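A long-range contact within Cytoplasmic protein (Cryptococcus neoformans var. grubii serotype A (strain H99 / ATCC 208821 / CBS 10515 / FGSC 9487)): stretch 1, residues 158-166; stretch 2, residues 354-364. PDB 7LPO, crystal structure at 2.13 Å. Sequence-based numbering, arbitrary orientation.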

# COMPACT_ATOMS: atom_id res chain seq x y z
N LEU A 158 5.57 18.36 -7.78
CA LEU A 158 6.31 18.53 -9.03
C LEU A 158 7.65 19.22 -8.82
O LEU A 158 8.61 18.94 -9.55
CB LEU A 158 5.47 19.32 -10.03
CG LEU A 158 6.11 19.76 -11.34
CD1 LEU A 158 6.42 18.57 -12.23
CD2 LEU A 158 5.17 20.73 -12.04
N TRP A 159 7.76 20.11 -7.84
CA TRP A 159 9.01 20.83 -7.70
C TRP A 159 10.16 19.94 -7.27
O TRP A 159 11.32 20.36 -7.40
CB TRP A 159 8.85 22.02 -6.75
CG TRP A 159 8.35 21.73 -5.35
CD1 TRP A 159 7.09 21.94 -4.88
CD2 TRP A 159 9.12 21.25 -4.24
NE1 TRP A 159 7.02 21.60 -3.55
CE2 TRP A 159 8.25 21.17 -3.13
CE3 TRP A 159 10.45 20.87 -4.08
CZ2 TRP A 159 8.68 20.73 -1.89
CZ3 TRP A 159 10.87 20.43 -2.85
CH2 TRP A 159 9.99 20.36 -1.76
N THR A 160 9.89 18.72 -6.77
CA THR A 160 11.00 17.84 -6.42
C THR A 160 11.76 17.39 -7.67
O THR A 160 12.98 17.17 -7.61
CB THR A 160 10.53 16.60 -5.64
OG1 THR A 160 9.58 15.85 -6.41
CG2 THR A 160 9.91 17.03 -4.31
N LEU A 161 11.07 17.23 -8.80
CA LEU A 161 11.75 16.91 -10.05
C LEU A 161 12.75 18.00 -10.43
O LEU A 161 13.90 17.71 -10.79
CB LEU A 161 10.73 16.72 -11.17
CG LEU A 161 10.08 15.35 -11.30
CD1 LEU A 161 9.19 15.10 -10.11
CD2 LEU A 161 9.28 15.25 -12.59
N TYR A 162 12.32 19.25 -10.38
CA TYR A 162 13.22 20.36 -10.67
C TYR A 162 14.37 20.39 -9.68
O TYR A 162 15.52 20.63 -10.07
CB TYR A 162 12.45 21.67 -10.64
CG TYR A 162 11.55 21.87 -11.82
CD1 TYR A 162 12.08 22.16 -13.07
CD2 TYR A 162 10.18 21.76 -11.70
CE1 TYR A 162 11.27 22.36 -14.16
CE2 TYR A 162 9.36 21.96 -12.78
CZ TYR A 162 9.91 22.26 -14.01
OH TYR A 162 9.09 22.46 -15.09
N ALA A 163 14.10 20.13 -8.40
CA ALA A 163 15.18 20.08 -7.42
C ALA A 163 16.23 19.04 -7.81
O ALA A 163 17.42 19.24 -7.54
CB ALA A 163 14.61 19.80 -6.04
N CYS A 164 15.81 17.94 -8.45
CA CYS A 164 16.70 16.88 -8.89
C CYS A 164 17.32 17.16 -10.26
O CYS A 164 18.04 16.30 -10.78
CB CYS A 164 15.96 15.55 -8.93
SG CYS A 164 15.47 14.96 -7.27
N GLY A 165 17.08 18.34 -10.83
CA GLY A 165 17.69 18.69 -12.09
C GLY A 165 17.08 18.03 -13.30
O GLY A 165 17.76 17.86 -14.31
N ILE A 166 15.81 17.65 -13.22
CA ILE A 166 15.12 16.90 -14.26
C ILE A 166 14.10 17.83 -14.89
O ILE A 166 13.37 18.53 -14.17
CB ILE A 166 14.45 15.64 -13.69
CG1 ILE A 166 15.49 14.56 -13.42
CG2 ILE A 166 13.40 15.11 -14.64
CD1 ILE A 166 15.03 13.49 -12.45
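Stretch 2 (354-364) GWTRGKEWALG

Stretch 2 lies as an irregular segment, without regular helix or strand, along the last turn of the short helix in stretch 1 and its exit. The two run in the same general sense: W355 sits beside A163 (CA to CA 8.3 Å) and, eight residues later, L363 sits beside G165 (CA to CA 6.6 Å). Between these points the chain swings away and returns through a type I turn from G358 to W361, closed by the bond from W361 N to G358 O (3.2 Å). T356, K359 and E360 stay clear of stretch 1, while W355, R357 and W361 all direct CA-to-CB toward it. The contact buries 322 Å², both sides summed.

W355 contributes the largest share. With phi/psi of -120/166° the backbone is extended, and chi1 p (53°) with chi2 of 74° lays the indole against the helix. The CB of A163 sits over one face of the six-membered ring, 4.0 Å from its centroid and 27° off the normal, a CH-pi contact; A163 CA comes to 3.3 Å from W355 CZ2. A163 CB is 3.7 Å from the same W355 CZ2, so the ring packs against both backbone and side chain of A163. The far end of the ring reaches the preceding turn, where W355 CH2 is 3.3 Å from W159 O and W355 CZ3 is 3.8 Å from W159 CE3. W159, also p at chi1 (56°), directs CA-to-CB toward stretch 2 and meets W355 obliquely. Y162 is m at chi1 and sends its ring away, leaving its CB to pack 4.1 Å from W355 CZ2.

R357 supplies the polar grip. Chi1 and chi2 are both t, carrying the chain outward from the backbone, and the bend at chi3 (m, -61°) and chi4 (-77°) sets the guanidinium across the end of the helix. Two successive carbonyls lie at its edge, near its plane: NH1 donates to A163 O (2.9 Å, 171°, nearly straight) and NH2 to Y162 O (2.9 Å, 140°, more bent). Y162 O also accepts from G165 N (2.9 Å), one of the two bonds of the Schellman motif; the other runs from I166 N to L161 O (3.1 Å). G165 turns the chain out of the helix with positive phi (76°), which favours glycine. Its CA lies over one face of the guanidinium. A CB here would point toward stretch 2, with its ideal position 3.6 Å from L363 CD2 and 3.7 Å from W361 NE1.

W361, t at chi1 (-165°) with chi2 of -28°, reaches back from the turn to place CH2 3.2 Å from A163 O, the carbonyl that accepts from R357 NH1. C164 directs CA-to-CB away from stretch 2, but its carbonyl lies at the edge of the W361 ring, and water 1 bridges the two, donating to C164 O (2.9 Å) and accepting from W361 NE1 (3.0 Å). L363 leaves sideways; m at chi1 and t at chi2 bring its end nearer, with CD2 4.3 Å from G165 CA.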

# COMPACT_ATOMS: atom_id res chain seq x y z
N GLY A 354 12.89 28.70 -5.51
CA GLY A 354 13.58 29.43 -4.47
C GLY A 354 14.62 28.68 -3.66
O GLY A 354 14.69 28.86 -2.44
N TRP A 355 15.44 27.86 -4.30
CA TRP A 355 16.62 27.30 -3.67
C TRP A 355 17.85 27.72 -4.46
O TRP A 355 17.75 28.22 -5.58
CB TRP A 355 16.53 25.76 -3.56
CG TRP A 355 16.24 25.06 -4.84
CD1 TRP A 355 17.10 24.88 -5.89
CD2 TRP A 355 15.00 24.46 -5.23
NE1 TRP A 355 16.47 24.18 -6.90
CE2 TRP A 355 15.18 23.93 -6.52
CE3 TRP A 355 13.76 24.32 -4.61
CZ2 TRP A 355 14.16 23.26 -7.21
CZ3 TRP A 355 12.75 23.65 -5.28
CH2 TRP A 355 12.96 23.13 -6.57
N THR A 356 19.02 27.53 -3.85
CA THR A 356 20.30 27.79 -4.50
C THR A 356 20.98 26.46 -4.77
O THR A 356 21.23 25.68 -3.84
CB THR A 356 21.19 28.68 -3.63
OG1 THR A 356 20.50 29.89 -3.32
CG2 THR A 356 22.49 29.02 -4.35
N ARG A 357 21.32 26.21 -6.03
CA ARG A 357 22.00 24.98 -6.42
C ARG A 357 23.51 25.21 -6.42
O ARG A 357 23.99 26.23 -6.90
CB ARG A 357 21.53 24.52 -7.79
CG ARG A 357 21.84 23.06 -8.09
CD ARG A 357 21.46 22.71 -9.50
NE ARG A 357 20.03 22.90 -9.75
CZ ARG A 357 19.08 22.06 -9.35
NH1 ARG A 357 19.41 20.96 -8.67
NH2 ARG A 357 17.82 22.30 -9.63
N GLY A 358 24.24 24.23 -5.88
CA GLY A 358 25.68 24.36 -5.77
C GLY A 358 26.36 24.32 -7.12
O GLY A 358 25.83 23.80 -8.11
N LYS A 359 27.59 24.85 -7.16
CA LYS A 359 28.27 25.03 -8.43
C LYS A 359 28.84 23.73 -8.99
O LYS A 359 29.11 23.66 -10.19
CB LYS A 359 29.40 26.06 -8.30
CG LYS A 359 28.95 27.53 -8.26
CD LYS A 359 28.06 27.96 -9.45
CE LYS A 359 28.49 27.33 -10.78
NZ LYS A 359 27.81 27.97 -11.96
N GLU A 360 29.04 22.70 -8.18
CA GLU A 360 29.50 21.44 -8.74
C GLU A 360 28.36 20.54 -9.22
O GLU A 360 28.62 19.47 -9.76
CB GLU A 360 30.37 20.70 -7.71
CG GLU A 360 31.75 21.34 -7.48
CD GLU A 360 32.40 21.87 -8.76
OE1 GLU A 360 32.29 23.10 -9.03
OE2 GLU A 360 33.01 21.07 -9.51
N TRP A 361 27.11 20.98 -9.07
CA TRP A 361 25.96 20.24 -9.59
C TRP A 361 25.78 20.62 -11.04
O TRP A 361 25.06 21.56 -11.37
CB TRP A 361 24.70 20.55 -8.80
CG TRP A 361 23.58 19.58 -9.05
CD1 TRP A 361 23.35 18.84 -10.18
CD2 TRP A 361 22.53 19.23 -8.14
NE1 TRP A 361 22.23 18.06 -10.03
CE2 TRP A 361 21.71 18.28 -8.79
CE3 TRP A 361 22.21 19.63 -6.83
CZ2 TRP A 361 20.59 17.73 -8.18
CZ3 TRP A 361 21.10 19.08 -6.23
CH2 TRP A 361 20.30 18.13 -6.91
N ALA A 362 26.45 19.89 -11.93
CA ALA A 362 26.35 20.18 -13.35
C ALA A 362 24.91 19.98 -13.82
O ALA A 362 24.26 19.00 -13.46
CB ALA A 362 27.30 19.29 -14.15
N LEU A 363 24.42 20.93 -14.61
CA LEU A 363 23.08 20.87 -15.16
C LEU A 363 23.15 20.61 -16.66
O LEU A 363 24.17 20.83 -17.31
CB LEU A 363 22.32 22.17 -14.88
CG LEU A 363 21.96 22.39 -13.41
CD1 LEU A 363 21.48 23.83 -13.19
CD2 LEU A 363 20.91 21.40 -12.97
N GLY A 364 22.05 20.10 -17.20
CA GLY A 364 21.96 19.87 -18.62
C GLY A 364 22.80 18.73 -19.14
O GLY A 364 22.95 18.60 -20.35
O HOH W 1 20.73 16.13 -11.74
O HOH W 2 20.49 18.59 -14.73